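Local coordinates for putative lipoprotein (Bacteroides thetaiotaomicron, PDB 4Q1Z) that is of unknown function but is a two-domain protein of the DUF4876 family, probably attached to a membrane by a lipid anchor, at residues Gly155-Lys160 with Glu317-Ala322; Phe149-Pro154 with Tyr257-Phe262. All blocks are in the same frame, centred on the assembly; numbering follows the deposited sequence.

How the contacts relate
Contact 1 and contact 2 are neighbours. Their centres lie about 13 Å apart on the same side of the chain's centre, contact 2 being the deeper. Along the chain the order is 149-154, 155-160, 257-262, 317-322. The first two segments are continuous: strand 148-152 ends in contact 2 and the loop after it runs into contact 1. The contacts also touch directly. Thr156 OG1 lies 2.8 Å from Ser260 OG, a probable hydrogen bond, and Thr156 CG2 packs against Phe262 CD2. One strand end and the loop that follows it thus meet two later loops of the domain built on the large mixed sheet. Strand 148-152 lies inside that sheet, third from its 307-312 side.

Contact 1. Residues Gly155-Lys160 with Glu317-Ala322; sequences GTATTK and ESKMNA
Thr159 and Asn321 meet through similar first torsions, 48° and 52°, and their side chains lie side by side, pointing the same way. In Thr159 this puts OG1 between the backbone N and the carbonyl carbon. CG2 is therefore anti to the carbonyl carbon, beside the backbone N, and this methyl faces the other loop. Asn321 CG lies 3.9 Å from Thr159 CG2. This is a methyl laid against a side-chain amide near the surface.

Deeper in, Ala322 sits against the Ala157 methyl and the Thr158 carbonyl. Its CB is 4.0 Å from Ala157 CB, a small apolar contact between two buried residues. The Ala322 CB also lies 3.4 Å from Thr158 O. That Thr158 O takes a CA-H...O contact from Ala322 CA at 3.3 Å. The backbones come closest at Thr159 and Ala322. Lys319 adds its aliphatic part, with CD 4.4 Å from Ala157 CB.

One water joins the loops. It accepts from Thr158 N at 3.1 Å and donates to Ala322 O at 2.9 Å. It gives both backbone groups a partner without a direct bond between the segments.

Nearby, Val314 is touched by both Ala157 and Lys319. Gly155 O accepts from Arg324 NH2, a second tie to the chain just beyond 317-322. The CB of Thr158 points away from the other loop. Thr158 OG1 accepts from Lys160 N at 3.1 Å, closing an ST turn. The arrangement is a water-bridged meeting of two irregular loops, one of them shaped by that ST turn.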
ATOM      1  N   GLY A 155      15.110 -10.726 -10.788  1.00 49.15           N
ATOM      2  CA  GLY A 155      13.704 -11.133 -10.874  1.00 48.68           C
ATOM      3  C   GLY A 155      13.331 -12.187  -9.853  1.00 55.35           C
ATOM      4  O   GLY A 155      12.407 -11.984  -9.070  1.00 54.94           O
ATOM      5  N   THR A 156      14.105 -13.295  -9.812  1.00 54.24           N
ATOM      6  CA  THR A 156      14.008 -14.354  -8.796  1.00 53.92           C
ATOM      7  C   THR A 156      15.115 -14.140  -7.783  1.00 55.05           C
ATOM      8  O   THR A 156      16.239 -13.846  -8.164  1.00 54.70           O
ATOM      9  CB  THR A 156      14.094 -15.754  -9.421  1.00 66.38           C
ATOM     10  OG1 THR A 156      13.249 -15.811 -10.577  1.00 70.01           O
ATOM     11  CG2 THR A 156      13.726 -16.870  -8.417  1.00 65.27           C
ATOM     12  N   ALA A 157      14.810 -14.290  -6.504  1.00 53.15           N
ATOM     13  CA  ALA A 157      15.781 -14.115  -5.421  1.00 53.38           C
ATOM     14  C   ALA A 157      16.996 -15.046  -5.599  1.00 56.95           C
ATOM     15  O   ALA A 157      16.855 -16.216  -5.977  1.00 55.85           O
ATOM     16  CB  ALA A 157      15.122 -14.356  -4.072  1.00 53.89           C
ATOM     17  N   THR A 158      18.186 -14.490  -5.363  1.00 53.15           N
ATOM     18  CA  THR A 158      19.448 -15.197  -5.496  1.00 53.12           C
ATOM     19  C   THR A 158      20.498 -14.593  -4.575  1.00 57.31           C
ATOM     20  O   THR A 158      20.430 -13.409  -4.228  1.00 57.26           O
ATOM     21  CB  THR A 158      19.934 -15.221  -6.955  1.00 59.39           C
ATOM     22  OG1 THR A 158      21.181 -15.907  -6.983  1.00 61.57           O
ATOM     23  CG2 THR A 158      20.099 -13.843  -7.557  1.00 56.94           C
ATOM     24  N   THR A 159      21.463 -15.432  -4.181  1.00 53.58           N
ATOM     25  CA  THR A 159      22.597 -15.073  -3.334  1.00 53.73           C
ATOM     26  C   THR A 159      23.674 -14.418  -4.212  1.00 58.15           C
ATOM     27  O   THR A 159      24.527 -13.713  -3.683  1.00 58.00           O
ATOM     28  CB  THR A 159      23.102 -16.317  -2.564  1.00 60.23           C
ATOM     29  OG1 THR A 159      23.262 -17.440  -3.460  1.00 55.71           O
ATOM     30  CG2 THR A 159      22.176 -16.685  -1.404  1.00 56.75           C
ATOM     31  N   LYS A 160      23.621 -14.652  -5.555  1.00 55.26           N
ATOM     32  CA  LYS A 160      24.484 -14.054  -6.583  1.00 55.80           C
ATOM     33  C   LYS A 160      24.237 -12.539  -6.557  1.00 61.90           C
ATOM     34  O   LYS A 160      23.115 -12.082  -6.791  1.00 60.44           O
ATOM     35  CB  LYS A 160      24.171 -14.676  -7.954  1.00 57.82           C
ATOM     36  CG  LYS A 160      25.267 -15.562  -8.498  1.00 74.25           C
ATOM     37  CD  LYS A 160      25.279 -16.962  -7.881  1.00 80.85           C
ATOM     38  CE  LYS A 160      26.565 -17.690  -8.202  1.00 84.87           C
ATOM     39  NZ  LYS A 160      26.662 -18.072  -9.640  1.00 92.22           N
ATOM     40  N   GLU A 317      11.517 -19.566   3.472  1.00 60.17           N
ATOM     41  CA  GLU A 317      12.177 -18.931   4.618  1.00 61.61           C
ATOM     42  C   GLU A 317      13.733 -18.989   4.574  1.00 67.62           C
ATOM     43  O   GLU A 317      14.379 -18.329   5.402  1.00 67.27           O
ATOM     44  CB  GLU A 317      11.661 -19.508   5.947  1.00 64.22           C
ATOM     45  CG  GLU A 317      11.567 -21.028   6.017  1.00 81.15           C
ATOM     46  CD  GLU A 317      10.267 -21.631   5.516  1.00107.88           C
ATOM     47  OE1 GLU A 317      10.140 -21.816   4.283  1.00 83.66           O
ATOM     48  OE2 GLU A 317       9.388 -21.941   6.356  1.00107.33           O
ATOM     49  N   SER A 318      14.322 -19.710   3.588  1.00 65.09           N
ATOM     50  CA  SER A 318      15.774 -19.862   3.443  1.00 65.48           C
ATOM     51  C   SER A 318      16.429 -18.739   2.659  1.00 68.57           C
ATOM     52  O   SER A 318      17.658 -18.642   2.656  1.00 68.83           O
ATOM     53  CB  SER A 318      16.101 -21.185   2.758  1.00 71.28           C
ATOM     54  OG  SER A 318      16.159 -21.060   1.342  1.00 84.70           O
ATOM     55  N   LYS A 319      15.637 -17.916   1.972  1.00 64.47           N
ATOM     56  CA  LYS A 319      16.165 -16.880   1.096  1.00 63.87           C
ATOM     57  C   LYS A 319      16.284 -15.496   1.780  1.00 70.06           C
ATOM     58  O   LYS A 319      15.972 -14.480   1.155  1.00 69.25           O
ATOM     59  CB  LYS A 319      15.272 -16.798  -0.164  1.00 65.05           C
ATOM     60  CG  LYS A 319      15.129 -18.110  -0.943  1.00 62.86           C
ATOM     61  CD  LYS A 319      16.081 -18.200  -2.132  1.00 65.71           C
ATOM     62  CE  LYS A 319      16.640 -19.597  -2.267  1.00 76.92           C
ATOM     63  NZ  LYS A 319      17.595 -19.708  -3.397  1.00 78.87           N
HETATM   64  N   MSE A 320      16.774 -15.426   3.028  1.00 69.73           N
HETATM   65  CA  MSE A 320      16.877 -14.101   3.687  1.00 70.46           C
HETATM   66  C   MSE A 320      18.167 -13.363   3.286  1.00 72.35           C
HETATM   67  O   MSE A 320      18.235 -12.134   3.413  1.00 72.29           O
HETATM   68  CB  MSE A 320      16.743 -14.138   5.231  1.00 74.15           C
HETATM   69  CG  MSE A 320      16.265 -15.449   5.814  1.00 83.46           C
HETATM   70 SE   MSE A 320      17.760 -16.668   5.862  0.75 95.47          SE
HETATM   71  CE  MSE A 320      19.210 -15.473   6.704  1.00 92.98           C
ATOM     72  N   ASN A 321      19.167 -14.117   2.788  1.00 66.29           N
ATOM     73  CA  ASN A 321      20.477 -13.649   2.326  1.00 64.87           C
ATOM     74  C   ASN A 321      20.459 -13.429   0.781  1.00 64.74           C
ATOM     75  O   ASN A 321      21.505 -13.221   0.149  1.00 64.89           O
ATOM     76  CB  ASN A 321      21.551 -14.683   2.746  1.00 69.13           C
ATOM     77  CG  ASN A 321      21.259 -16.129   2.351  1.00102.92           C
ATOM     78  OD1 ASN A 321      20.127 -16.519   1.992  1.00 94.78           O
ATOM     79  ND2 ASN A 321      22.280 -16.972   2.440  1.00 98.43           N
ATOM     80  N   ALA A 322      19.252 -13.440   0.198  1.00 56.66           N
ATOM     81  CA  ALA A 322      19.009 -13.278  -1.220  1.00 54.71           C
ATOM     82  C   ALA A 322      18.039 -12.084  -1.512  1.00 56.13           C
ATOM     83  O   ALA A 322      17.323 -12.086  -2.522  1.00 55.11           O
ATOM     84  CB  ALA A 322      18.440 -14.577  -1.763  1.00 55.79           C
TER
HETATM   85  O   HOH W   1      18.311 -11.373  -5.124  1.00 49.38           O

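Contact 2. Residues Phe149-Pro154 with Tyr257-Phe262; sequences FANLTP and YLTSVF
Asn151 and Thr259 mark the closest approach of the two backbones, with their CA atoms 7.2 Å apart. Residues 149-152 are extended, at the end of a strand, while 257-262 is irregular loop. At this spacing side chains make the contact.

Asn151 and Tyr257 reach toward each other tip to tip. Tyr257 OH donates to Asn151 OD1 at 2.6 Å, a short bond between buried groups. The oxygen lies at the edge of the tyrosine ring, near its plane. Seen from the amide, the hydroxyl is tilted 34° from the carbonyl plane, and amide and ring planes are 60° apart.

With CG anti to the backbone N (chi1 -180°), the Phe149 side chain crosses that of Tyr257 obliquely. Phe149 CE1 comes within 3.5 Å of Tyr257 OH, each at the other ring's edge, near its plane. Phe149 CE1 also lies 3.8 Å from Tyr257 CE2. Thr259 adds a methyl, CG2, 4.1 Å from Asn151 CB, while its OG1 bonds to Tyr132 OH.

A phenylalanine in place of Tyr257 would probably leave the buried Asn151 OD1 without this donor and its amide freer to turn.

Asn151 ND2 has a weak bond to Glu176. The Tyr257 ring also meets Trp179, and Phe225 edge-to-face. Strand 148-152 runs antiparallel between strands 265-269 and 177-180. Loop 257-262 leads toward strand 265-269 and packs on the Phe149 and Asn151 side chains.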
ATOM      1  N   PHE A 149       4.788   1.649 -10.720  1.00 43.37           N
ATOM      2  CA  PHE A 149       4.837   0.266 -10.276  1.00 40.70           C
ATOM      3  C   PHE A 149       6.027  -0.375 -10.918  1.00 44.39           C
ATOM      4  O   PHE A 149       6.148  -0.308 -12.140  1.00 45.62           O
ATOM      5  CB  PHE A 149       3.545  -0.500 -10.671  1.00 41.77           C
ATOM      6  CG  PHE A 149       3.530  -1.944 -10.231  1.00 42.30           C
ATOM      7  CD1 PHE A 149       4.316  -2.902 -10.886  1.00 44.08           C
ATOM      8  CD2 PHE A 149       2.718  -2.359  -9.180  1.00 44.76           C
ATOM      9  CE1 PHE A 149       4.362  -4.224 -10.438  1.00 44.23           C
ATOM     10  CE2 PHE A 149       2.716  -3.700  -8.766  1.00 47.51           C
ATOM     11  CZ  PHE A 149       3.546  -4.622  -9.395  1.00 44.81           C
ATOM     12  N   ALA A 150       6.862  -1.060 -10.124  1.00 39.68           N
ATOM     13  CA  ALA A 150       8.011  -1.793 -10.627  1.00 39.36           C
ATOM     14  C   ALA A 150       8.268  -3.097  -9.850  1.00 43.68           C
ATOM     15  O   ALA A 150       7.917  -3.219  -8.667  1.00 40.81           O
ATOM     16  CB  ALA A 150       9.265  -0.909 -10.567  1.00 39.76           C
ATOM     17  N   ASN A 151       8.897  -4.064 -10.541  1.00 41.34           N
ATOM     18  CA  ASN A 151       9.446  -5.282  -9.953  1.00 40.97           C
ATOM     19  C   ASN A 151      10.962  -5.091 -10.003  1.00 45.01           C
ATOM     20  O   ASN A 151      11.474  -4.450 -10.925  1.00 45.08           O
ATOM     21  CB  ASN A 151       8.962  -6.582 -10.629  1.00 41.39           C
ATOM     22  CG  ASN A 151       9.527  -6.853 -11.995  1.00 51.33           C
ATOM     23  OD1 ASN A 151       9.163  -6.209 -12.963  1.00 49.75           O
ATOM     24  ND2 ASN A 151      10.416  -7.826 -12.105  1.00 45.44           N
ATOM     25  N   LEU A 152      11.664  -5.531  -8.983  1.00 41.74           N
ATOM     26  CA  LEU A 152      13.105  -5.296  -8.943  1.00 41.14           C
ATOM     27  C   LEU A 152      13.872  -6.495  -9.443  1.00 45.04           C
ATOM     28  O   LEU A 152      13.340  -7.599  -9.472  1.00 43.50           O
ATOM     29  CB  LEU A 152      13.610  -4.912  -7.511  1.00 40.28           C
ATOM     30  CG  LEU A 152      12.814  -3.913  -6.649  1.00 41.99           C
ATOM     31  CD1 LEU A 152      13.511  -3.705  -5.367  1.00 41.35           C
ATOM     32  CD2 LEU A 152      12.653  -2.552  -7.328  1.00 41.86           C
ATOM     33  N   THR A 153      15.147  -6.267  -9.785  1.00 44.05           N
ATOM     34  CA  THR A 153      16.105  -7.283 -10.196  1.00 44.48           C
ATOM     35  C   THR A 153      17.026  -7.672  -8.995  1.00 50.07           C
ATOM     36  O   THR A 153      17.330  -6.799  -8.166  1.00 49.70           O
ATOM     37  CB  THR A 153      16.934  -6.788 -11.394  1.00 45.01           C
ATOM     38  OG1 THR A 153      17.635  -7.902 -11.973  1.00 44.39           O
ATOM     39  CG2 THR A 153      17.920  -5.696 -11.026  1.00 39.97           C
ATOM     40  N   PRO A 154      17.544  -8.930  -8.906  1.00 47.30           N
ATOM     41  CA  PRO A 154      17.262 -10.122  -9.751  1.00 47.26           C
ATOM     42  C   PRO A 154      15.791 -10.518  -9.646  1.00 52.06           C
ATOM     43  O   PRO A 154      15.294 -10.561  -8.527  1.00 52.06           O
ATOM     44  CB  PRO A 154      18.186 -11.203  -9.142  1.00 48.55           C
ATOM     45  CG  PRO A 154      19.241 -10.429  -8.397  1.00 52.02           C
ATOM     46  CD  PRO A 154      18.491  -9.275  -7.828  1.00 47.53           C
ATOM     47  N   TYR A 257       3.305  -9.927 -18.462  1.00 45.79           N
ATOM     48  CA  TYR A 257       4.076  -9.363 -17.390  1.00 43.93           C
ATOM     49  C   TYR A 257       4.003 -10.393 -16.299  1.00 50.47           C
ATOM     50  O   TYR A 257       3.125 -10.365 -15.423  1.00 51.28           O
ATOM     51  CB  TYR A 257       3.561  -7.963 -16.990  1.00 44.88           C
ATOM     52  CG  TYR A 257       4.366  -7.337 -15.864  1.00 45.75           C
ATOM     53  CD1 TYR A 257       5.762  -7.334 -15.893  1.00 47.61           C
ATOM     54  CD2 TYR A 257       3.733  -6.759 -14.767  1.00 45.59           C
ATOM     55  CE1 TYR A 257       6.506  -6.803 -14.844  1.00 47.96           C
ATOM     56  CE2 TYR A 257       4.466  -6.190 -13.730  1.00 46.74           C
ATOM     57  CZ  TYR A 257       5.854  -6.219 -13.772  1.00 54.74           C
ATOM     58  OH  TYR A 257       6.589  -5.673 -12.759  1.00 53.87           O
ATOM     59  N   LEU A 258       4.894 -11.380 -16.408  1.00 47.36           N
ATOM     60  CA  LEU A 258       4.954 -12.451 -15.431  1.00 45.37           C
ATOM     61  C   LEU A 258       6.091 -12.172 -14.482  1.00 49.56           C
ATOM     62  O   LEU A 258       7.253 -12.301 -14.862  1.00 52.39           O
ATOM     63  CB  LEU A 258       5.087 -13.843 -16.111  1.00 44.74           C
ATOM     64  CG  LEU A 258       5.316 -15.053 -15.194  1.00 47.92           C
ATOM     65  CD1 LEU A 258       4.095 -15.367 -14.339  1.00 48.23           C
ATOM     66  CD2 LEU A 258       5.737 -16.239 -15.974  1.00 47.74           C
ATOM     67  N   THR A 259       5.763 -11.776 -13.247  1.00 44.61           N
ATOM     68  CA  THR A 259       6.751 -11.606 -12.183  1.00 42.83           C
ATOM     69  C   THR A 259       7.081 -13.052 -11.655  1.00 46.69           C
ATOM     70  O   THR A 259       6.338 -13.989 -11.924  1.00 46.12           O
ATOM     71  CB  THR A 259       6.279 -10.575 -11.133  1.00 45.45           C
ATOM     72  OG1 THR A 259       5.119 -11.019 -10.427  1.00 47.78           O
ATOM     73  CG2 THR A 259       6.021  -9.207 -11.740  1.00 37.69           C
ATOM     74  N   SER A 260       8.228 -13.244 -10.994  1.00 44.13           N
ATOM     75  CA  SER A 260       8.677 -14.550 -10.479  1.00 43.34           C
ATOM     76  C   SER A 260       7.584 -15.298  -9.686  1.00 48.88           C
ATOM     77  O   SER A 260       7.047 -14.763  -8.705  1.00 49.74           O
ATOM     78  CB  SER A 260       9.913 -14.370  -9.600  1.00 43.60           C
ATOM     79  OG  SER A 260      10.654 -15.571  -9.498  1.00 49.92           O
ATOM     80  N   VAL A 261       7.260 -16.539 -10.124  1.00 44.84           N
ATOM     81  CA  VAL A 261       6.296 -17.423  -9.448  1.00 44.04           C
ATOM     82  C   VAL A 261       6.951 -17.913  -8.105  1.00 49.16           C
ATOM     83  O   VAL A 261       6.264 -18.459  -7.236  1.00 50.67           O
ATOM     84  CB  VAL A 261       5.762 -18.583 -10.349  1.00 47.85           C
ATOM     85  CG1 VAL A 261       5.029 -18.042 -11.587  1.00 46.89           C
ATOM     86  CG2 VAL A 261       6.869 -19.557 -10.755  1.00 47.54           C
ATOM     87  N   PHE A 262       8.267 -17.641  -7.919  1.00 43.58           N
ATOM     88  CA  PHE A 262       8.988 -17.909  -6.673  1.00 42.68           C
ATOM     89  C   PHE A 262       8.944 -16.727  -5.710  1.00 45.91           C
ATOM     90  O   PHE A 262       9.566 -16.792  -4.673  1.00 47.86           O
ATOM     91  CB  PHE A 262      10.457 -18.196  -6.962  1.00 44.85           C
ATOM     92  CG  PHE A 262      10.744 -19.479  -7.681  1.00 47.67           C
ATOM     93  CD1 PHE A 262      10.670 -20.699  -7.017  1.00 51.79           C
ATOM     94  CD2 PHE A 262      11.135 -19.470  -9.014  1.00 49.71           C
ATOM     95  CE1 PHE A 262      10.953 -21.898  -7.685  1.00 53.83           C
ATOM     96  CE2 PHE A 262      11.436 -20.666  -9.682  1.00 53.81           C
ATOM     97  CZ  PHE A 262      11.346 -21.872  -9.011  1.00 53.03           C
TER